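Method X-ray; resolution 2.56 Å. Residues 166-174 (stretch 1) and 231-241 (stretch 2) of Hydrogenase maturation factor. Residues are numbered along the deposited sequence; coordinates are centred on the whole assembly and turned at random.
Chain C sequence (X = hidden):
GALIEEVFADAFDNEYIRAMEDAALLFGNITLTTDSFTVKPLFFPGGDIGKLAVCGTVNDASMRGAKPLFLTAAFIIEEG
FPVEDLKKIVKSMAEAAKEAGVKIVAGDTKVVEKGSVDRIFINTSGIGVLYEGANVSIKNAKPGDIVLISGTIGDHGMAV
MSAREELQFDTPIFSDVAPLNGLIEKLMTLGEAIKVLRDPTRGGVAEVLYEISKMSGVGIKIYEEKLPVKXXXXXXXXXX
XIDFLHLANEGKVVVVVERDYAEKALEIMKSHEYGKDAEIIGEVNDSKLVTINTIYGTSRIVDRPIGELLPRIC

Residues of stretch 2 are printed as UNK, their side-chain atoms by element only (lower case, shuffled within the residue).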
ATOM      1  N   GLU C 166     -20.583   2.478   6.446  1.00 67.79           N
ATOM      2  CA  GLU C 166     -21.552   2.072   7.480  1.00 70.35           C
ATOM      3  C   GLU C 166     -23.002   2.383   7.121  1.00 71.34           C
ATOM      4  O   GLU C 166     -23.826   2.642   7.988  1.00 74.02           O
ATOM      5  CB  GLU C 166     -21.183   2.670   8.847  1.00 72.82           C
ATOM      6  CG  GLU C 166     -20.117   1.886   9.579  1.00 73.47           C
ATOM      7  CD  GLU C 166     -19.296   2.737  10.525  1.00 76.59           C
ATOM      8  OE1 GLU C 166     -19.865   3.326  11.481  1.00 79.43           O
ATOM      9  OE2 GLU C 166     -18.065   2.798  10.315  1.00 75.57           O
ATOM     10  N   LEU C 167     -23.299   2.335   5.831  1.00 69.91           N
ATOM     11  CA  LEU C 167     -24.633   2.603   5.323  1.00 71.05           C
ATOM     12  C   LEU C 167     -25.504   1.365   5.450  1.00 71.53           C
ATOM     13  O   LEU C 167     -25.265   0.346   4.793  1.00 69.45           O
ATOM     14  CB  LEU C 167     -24.560   3.044   3.856  1.00 69.15           C
ATOM     15  CG  LEU C 167     -23.564   4.147   3.485  1.00 68.26           C
ATOM     16  CD1 LEU C 167     -23.427   4.236   1.985  1.00 66.19           C
ATOM     17  CD2 LEU C 167     -23.987   5.481   4.058  1.00 70.09           C
ATOM     18  N   GLN C 168     -26.511   1.453   6.311  1.00 74.77           N
ATOM     19  CA  GLN C 168     -27.466   0.362   6.490  1.00 75.95           C
ATOM     20  C   GLN C 168     -28.538   0.428   5.406  1.00 75.50           C
ATOM     21  O   GLN C 168     -29.088   1.495   5.129  1.00 76.72           O
ATOM     22  CB  GLN C 168     -28.091   0.417   7.894  1.00 79.31           C
ATOM     23  CG  GLN C 168     -29.119  -0.685   8.193  1.00 81.41           C
ATOM     24  CD  GLN C 168     -28.520  -2.085   8.186  1.00 80.88           C
ATOM     25  OE1 GLN C 168     -27.851  -2.493   9.139  1.00 82.00           O
ATOM     26  NE2 GLN C 168     -28.777  -2.834   7.115  1.00 78.56           N
ATOM     27  N   PHE C 169     -28.810  -0.713   4.778  1.00 74.15           N
ATOM     28  CA  PHE C 169     -29.886  -0.808   3.791  1.00 73.82           C
ATOM     29  C   PHE C 169     -30.932  -1.830   4.219  1.00 75.23           C
ATOM     30  O   PHE C 169     -30.675  -2.670   5.085  1.00 75.78           O
ATOM     31  CB  PHE C 169     -29.336  -1.151   2.406  1.00 70.70           C
ATOM     32  CG  PHE C 169     -28.457  -0.085   1.821  1.00 69.20           C
ATOM     33  CD1 PHE C 169     -28.931   1.212   1.647  1.00 69.93           C
ATOM     34  CD2 PHE C 169     -27.156  -0.379   1.428  1.00 66.29           C
ATOM     35  CE1 PHE C 169     -28.112   2.201   1.101  1.00 68.89           C
ATOM     36  CE2 PHE C 169     -26.335   0.602   0.878  1.00 64.68           C
ATOM     37  CZ  PHE C 169     -26.811   1.892   0.716  1.00 65.99           C
ATOM     38  N   ASP C 170     -32.109  -1.746   3.604  1.00 76.01           N
ATOM     39  CA  ASP C 170     -33.203  -2.674   3.874  1.00 77.53           C
ATOM     40  C   ASP C 170     -32.794  -4.118   3.563  1.00 75.72           C
ATOM     41  O   ASP C 170     -33.227  -5.051   4.243  1.00 77.18           O
ATOM     42  CB  ASP C 170     -34.452  -2.268   3.080  1.00 78.67           C
ATOM     43  CG  ASP C 170     -34.983  -0.889   3.479  1.00 81.31           C
ATOM     44  OD1 ASP C 170     -35.365  -0.102   2.576  1.00 81.09           O
ATOM     45  OD2 ASP C 170     -35.016  -0.594   4.698  1.00 83.69           O
ATOM     46  N   THR C 171     -31.950  -4.277   2.544  1.00 72.60           N
ATOM     47  CA  THR C 171     -31.355  -5.562   2.182  1.00 70.58           C
ATOM     48  C   THR C 171     -29.814  -5.451   2.203  1.00 68.02           C
ATOM     49  O   THR C 171     -29.248  -4.545   1.576  1.00 66.75           O
ATOM     50  CB  THR C 171     -31.815  -6.011   0.768  1.00 69.41           C
ATOM     51  OG1 THR C 171     -33.143  -5.535   0.518  1.00 71.77           O
ATOM     52  CG2 THR C 171     -31.775  -7.534   0.623  1.00 68.71           C
ATOM     53  N   PRO C 172     -29.128  -6.361   2.925  1.00 67.15           N
ATOM     54  CA  PRO C 172     -27.665  -6.358   2.838  1.00 64.69           C
ATOM     55  C   PRO C 172     -27.203  -6.687   1.411  1.00 61.77           C
ATOM     56  O   PRO C 172     -27.808  -7.529   0.731  1.00 61.15           O
ATOM     57  CB  PRO C 172     -27.245  -7.458   3.823  1.00 65.41           C
ATOM     58  CG  PRO C 172     -28.452  -8.326   3.978  1.00 67.13           C
ATOM     59  CD  PRO C 172     -29.629  -7.411   3.831  1.00 68.81           C
ATOM     60  N   ILE C 173     -26.158  -5.996   0.964  1.00 59.62           N
ATOM     61  CA  ILE C 173     -25.614  -6.179  -0.371  1.00 56.93           C
ATOM     62  C   ILE C 173     -24.279  -6.900  -0.281  1.00 55.35           C
ATOM     63  O   ILE C 173     -23.407  -6.514   0.501  1.00 55.48           O
ATOM     64  CB  ILE C 173     -25.486  -4.830  -1.131  1.00 56.31           C
ATOM     65  CG1 ILE C 173     -26.878  -4.326  -1.515  1.00 57.96           C
ATOM     66  CG2 ILE C 173     -24.655  -4.987  -2.400  1.00 54.41           C
ATOM     67  CD1 ILE C 173     -27.016  -2.834  -1.568  1.00 59.61           C
ATOM     68  N   PHE C 174     -24.147  -7.956  -1.080  1.00 53.90           N
ATOM     69  CA  PHE C 174     -22.939  -8.767  -1.135  1.00 52.26           C
ATOM     70  C   PHE C 174     -22.143  -8.481  -2.391  1.00 49.98           C
ATOM     71  O   PHE C 174     -22.706  -8.203  -3.449  1.00 49.27           O
ATOM     72  CB  PHE C 174     -23.297 -10.250  -1.088  1.00 52.82           C
ATOM     73  CG  PHE C 174     -23.866 -10.688   0.227  1.00 55.51           C
ATOM     74  CD1 PHE C 174     -25.222 -10.521   0.506  1.00 56.81           C
ATOM     75  CD2 PHE C 174     -23.040 -11.256   1.200  1.00 56.35           C
ATOM     76  CE1 PHE C 174     -25.746 -10.920   1.733  1.00 59.34           C
ATOM     77  CE2 PHE C 174     -23.555 -11.658   2.435  1.00 57.86           C
ATOM     78  CZ  PHE C 174     -24.907 -11.493   2.701  1.00 59.68           C
ATOM     79  N   UNK C 231     -32.449  -5.767  -7.005  1.00 53.09           N
ATOM     80  CA  UNK C 231     -33.319  -4.774  -6.390  1.00 55.12           C
ATOM     81  C   UNK C 231     -32.638  -4.034  -5.244  1.00 54.96           C
ATOM     82  O   UNK C 231     -32.845  -2.832  -5.064  1.00 56.20           O
ATOM     83  c   UNK C 231     -36.165  -4.743  -7.803  1.00 61.43           C
ATOM     84  c   UNK C 231     -34.623  -5.419  -5.902  1.00 57.29           C
ATOM     85  c   UNK C 231     -35.542  -5.887  -7.025  1.00 59.47           C
ATOM     86  o   UNK C 231     -36.191  -4.818  -9.051  1.00 61.81           O
ATOM     87  o   UNK C 231     -36.634  -3.774  -7.166  1.00 63.19           O
ATOM     88  N   UNK C 232     -31.824  -4.750  -4.474  1.00 53.92           N
ATOM     89  CA  UNK C 232     -31.097  -4.142  -3.368  1.00 53.93           C
ATOM     90  C   UNK C 232     -30.152  -3.044  -3.866  1.00 52.58           C
ATOM     91  O   UNK C 232     -30.062  -1.973  -3.260  1.00 53.46           O
ATOM     92  c   UNK C 232     -30.335  -5.204  -2.579  1.00 53.05           C
ATOM     93  o   UNK C 232     -29.401  -5.867  -3.399  1.00 51.09           O
ATOM     94  N   UNK C 233     -29.476  -3.307  -4.979  1.00 50.28           N
ATOM     95  CA  UNK C 233     -28.583  -2.323  -5.575  1.00 49.37           C
ATOM     96  C   UNK C 233     -29.380  -1.167  -6.204  1.00 50.47           C
ATOM     97  O   UNK C 233     -29.016   0.007  -6.058  1.00 50.48           O
ATOM     98  c   UNK C 233     -26.776  -4.047  -5.936  1.00 46.38           C
ATOM     99  c   UNK C 233     -27.635  -2.977  -6.606  1.00 47.52           C
ATOM    100  c   UNK C 233     -26.754  -1.926  -7.279  1.00 46.55           C
ATOM    101  N   UNK C 234     -30.474  -1.513  -6.882  1.00 51.04           N
ATOM    102  CA  UNK C 234     -31.347  -0.539  -7.528  1.00 52.38           C
ATOM    103  C   UNK C 234     -31.816   0.555  -6.556  1.00 54.00           C
ATOM    104  O   UNK C 234     -31.622   1.742  -6.819  1.00 54.34           O
ATOM    105  c   UNK C 234     -34.707  -1.163  -9.396  1.00 59.40           C
ATOM    106  c   UNK C 234     -33.459  -0.380  -9.005  1.00 55.78           C
ATOM    107  c   UNK C 234     -35.658  -0.339 -10.262  1.00 62.57           C
ATOM    108  c   UNK C 234     -32.547  -1.253  -8.152  1.00 53.56           C
ATOM    109  n   UNK C 234     -35.121  -0.137 -11.642  1.00 62.07           N
ATOM    110  N   UNK C 235     -32.410   0.154  -5.435  1.00 54.77           N
ATOM    111  CA  UNK C 235     -32.945   1.126  -4.479  1.00 56.76           C
ATOM    112  C   UNK C 235     -31.872   1.797  -3.604  1.00 56.33           C
ATOM    113  O   UNK C 235     -32.064   2.925  -3.154  1.00 57.79           O
ATOM    114  o   UNK C 235     -33.597  -0.468  -2.755  1.00 57.70           O
ATOM    115  c   UNK C 235     -34.075   0.520  -3.634  1.00 58.58           C
ATOM    116  N   UNK C 236     -30.753   1.113  -3.375  1.00 54.29           N
ATOM    117  CA  UNK C 236     -29.622   1.713  -2.675  1.00 53.95           C
ATOM    118  C   UNK C 236     -29.096   2.919  -3.459  1.00 54.02           C
ATOM    119  O   UNK C 236     -28.861   3.996  -2.884  1.00 55.51           O
ATOM    120  c   UNK C 236     -28.526   0.695  -2.465  1.00 51.98           C
ATOM    121  N   UNK C 237     -28.924   2.724  -4.769  1.00 52.43           N
ATOM    122  CA  UNK C 237     -28.519   3.775  -5.693  1.00 52.19           C
ATOM    123  C   UNK C 237     -29.599   4.851  -5.842  1.00 54.50           C
ATOM    124  O   UNK C 237     -29.284   6.032  -5.944  1.00 55.46           O
ATOM    125  s   UNK C 237     -26.719   2.105  -7.141  1.00 47.47           S
ATOM    126  c   UNK C 237     -28.193   3.180  -7.070  1.00 50.45           C
ATOM    127  N   UNK C 238     -30.864   4.435  -5.863  1.00 55.59           N
ATOM    128  CA  UNK C 238     -31.985   5.357  -6.040  0.50 58.20           C
ATOM    129  C   UNK C 238     -32.152   6.249  -4.809  1.00 60.58           C
ATOM    130  O   UNK C 238     -32.709   7.346  -4.890  1.00 63.01           O
ATOM    131  o   UNK C 238     -35.346   7.424  -7.120  0.50 65.53           O
ATOM    132  c   UNK C 238     -33.275   4.585  -6.322  0.50 58.82           C
ATOM    133  o   UNK C 238     -35.420   6.171  -5.325  0.50 65.05           O
ATOM    134  c   UNK C 238     -35.066   6.376  -6.506  0.50 63.94           C
ATOM    135  c   UNK C 238     -34.258   5.310  -7.230  0.50 60.72           C
ATOM    136  N   UNK C 239     -31.666   5.775  -3.667  1.00 60.41           N
ATOM    137  CA  UNK C 239     -31.737   6.537  -2.435  0.70 62.64           C
ATOM    138  C   UNK C 239     -30.669   7.607  -2.361  1.00 62.42           C
ATOM    139  O   UNK C 239     -30.852   8.608  -1.687  1.00 64.61           O
ATOM    140  c   UNK C 239     -35.316   4.846  -0.940  1.00 71.12           C
ATOM    141  c   UNK C 239     -32.907   4.953  -0.847  1.00 65.41           C
ATOM    142  c   UNK C 239     -34.124   5.452  -1.299  1.00 67.77           C
ATOM    143  c   UNK C 239     -35.299   3.729  -0.105  1.00 71.68           C
ATOM    144  c   UNK C 239     -31.620   5.617  -1.228  1.00 62.88           C
ATOM    145  c   UNK C 239     -32.899   3.840  -0.012  1.00 66.66           C
ATOM    146  c   UNK C 239     -34.083   3.225   0.360  1.00 69.35           C
ATOM    147  N   UNK C 240     -29.560   7.383  -3.056  1.00 60.06           N
ATOM    148  CA  UNK C 240     -28.422   8.290  -3.026  1.00 60.01           C
ATOM    149  C   UNK C 240     -28.246   9.015  -4.349  1.00 59.94           C
ATOM    150  O   UNK C 240     -27.314   9.806  -4.503  1.00 60.11           O
ATOM    151  c   UNK C 240     -27.139   7.529  -2.705  1.00 57.96           C
ATOM    152  s   UNK C 240     -25.638   5.866  -1.151  1.00 57.13           S
ATOM    153  c   UNK C 240     -27.109   6.876  -1.342  1.00 58.41           C
ATOM    154  c   UNK C 240     -24.433   7.143  -0.812  1.00 57.22           C
ATOM    155  N   UNK C 241     -29.131   8.735  -5.303  1.00 59.81           N
ATOM    156  CA  UNK C 241     -29.048   9.318  -6.642  1.00 60.09           C
ATOM    157  C   UNK C 241     -27.840   8.888  -7.466  1.00 57.99           C
ATOM    158  O   UNK C 241     -27.326   9.673  -8.264  1.00 58.21           O
TER

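Position 231, already helical, has three side-chain carbons, the third carrying two oxygens: a carboxylate at the end of two methylenes, the first of them CB, hence Glu-231. Its end leads away from stretch 1 into exposed surroundings, which suit a charge.

Position 232 has one carbon and one oxygen; its CB lies 3.7 Å from Thr-171 CB and its oxygen 3.5 Å from Ile-173 CG1, so this is Ser-232. A side chain this small lets the backbones approach, with the CA atoms of Ser-232 and Thr-171 5.7 Å apart.

At position 233 the first carbon carries two more, one of them 4.2 Å from Ile-173 CG2 in an apolar contact. This beta-branched pattern is Val-233, sideways and buried, as suits an apolar side chain.

Position 234 runs four carbons in a row to a nitrogen. This is Lys-234, out of reach of stretch 1; a long charged chain suits its exposed position.

Position 235, again one carbon and one oxygen, is Ser-235. It makes no contact across; instead its OG gives a weak hydrogen bond to Glu-231 O at 3.4 Å, a turn earlier in the helix.

Position 236 has a single carbon, CB, 3.8 Å from the centroid of the Phe-169 ring and 12° off the ring normal, in a CH-pi contact, and 3.9 Å from Ile-173 CD1. It is therefore Ala-236. A lone methyl suits this buried place, where the helix comes close to both the Phe-169 ring and Ile-173.

Position 237 shows one carbon and a sulfur: Cys-237, directed away from stretch 1 and buried, where a small, weakly polar side chain is readily accommodated.

Position 238 has three carbons with two oxygens on the third, making it Glu-238. It is out of reach; its carboxylate suits a partly exposed position, with OE1 hydrogen-bonded elsewhere in the structure.

Position 239 carries one carbon and a six-carbon ring, with Asp-170 OD1 at the edge, 4.2 Å from a ring carbon. This is Phe-239, whose C-H edge presents slight positive charge.

Position 240 is an unbranched chain of two carbons, sulfur and carbon, the last 4.2 Å from Leu-167 CD1: Met-240. Its flexible thioether suits this buried apolar contact.

Position 241 has no side-chain atoms and is Gly-241. It leaves helical geometry with a phi of 66°, a conformation that favours glycine.

The contact buries 380 Å² in all and contains no hydrogen bond across the stretches. It is mainly apolar packing of the irregular segment against the helix.

Stretch 2, residues 231-241: ESVKSACEFMG
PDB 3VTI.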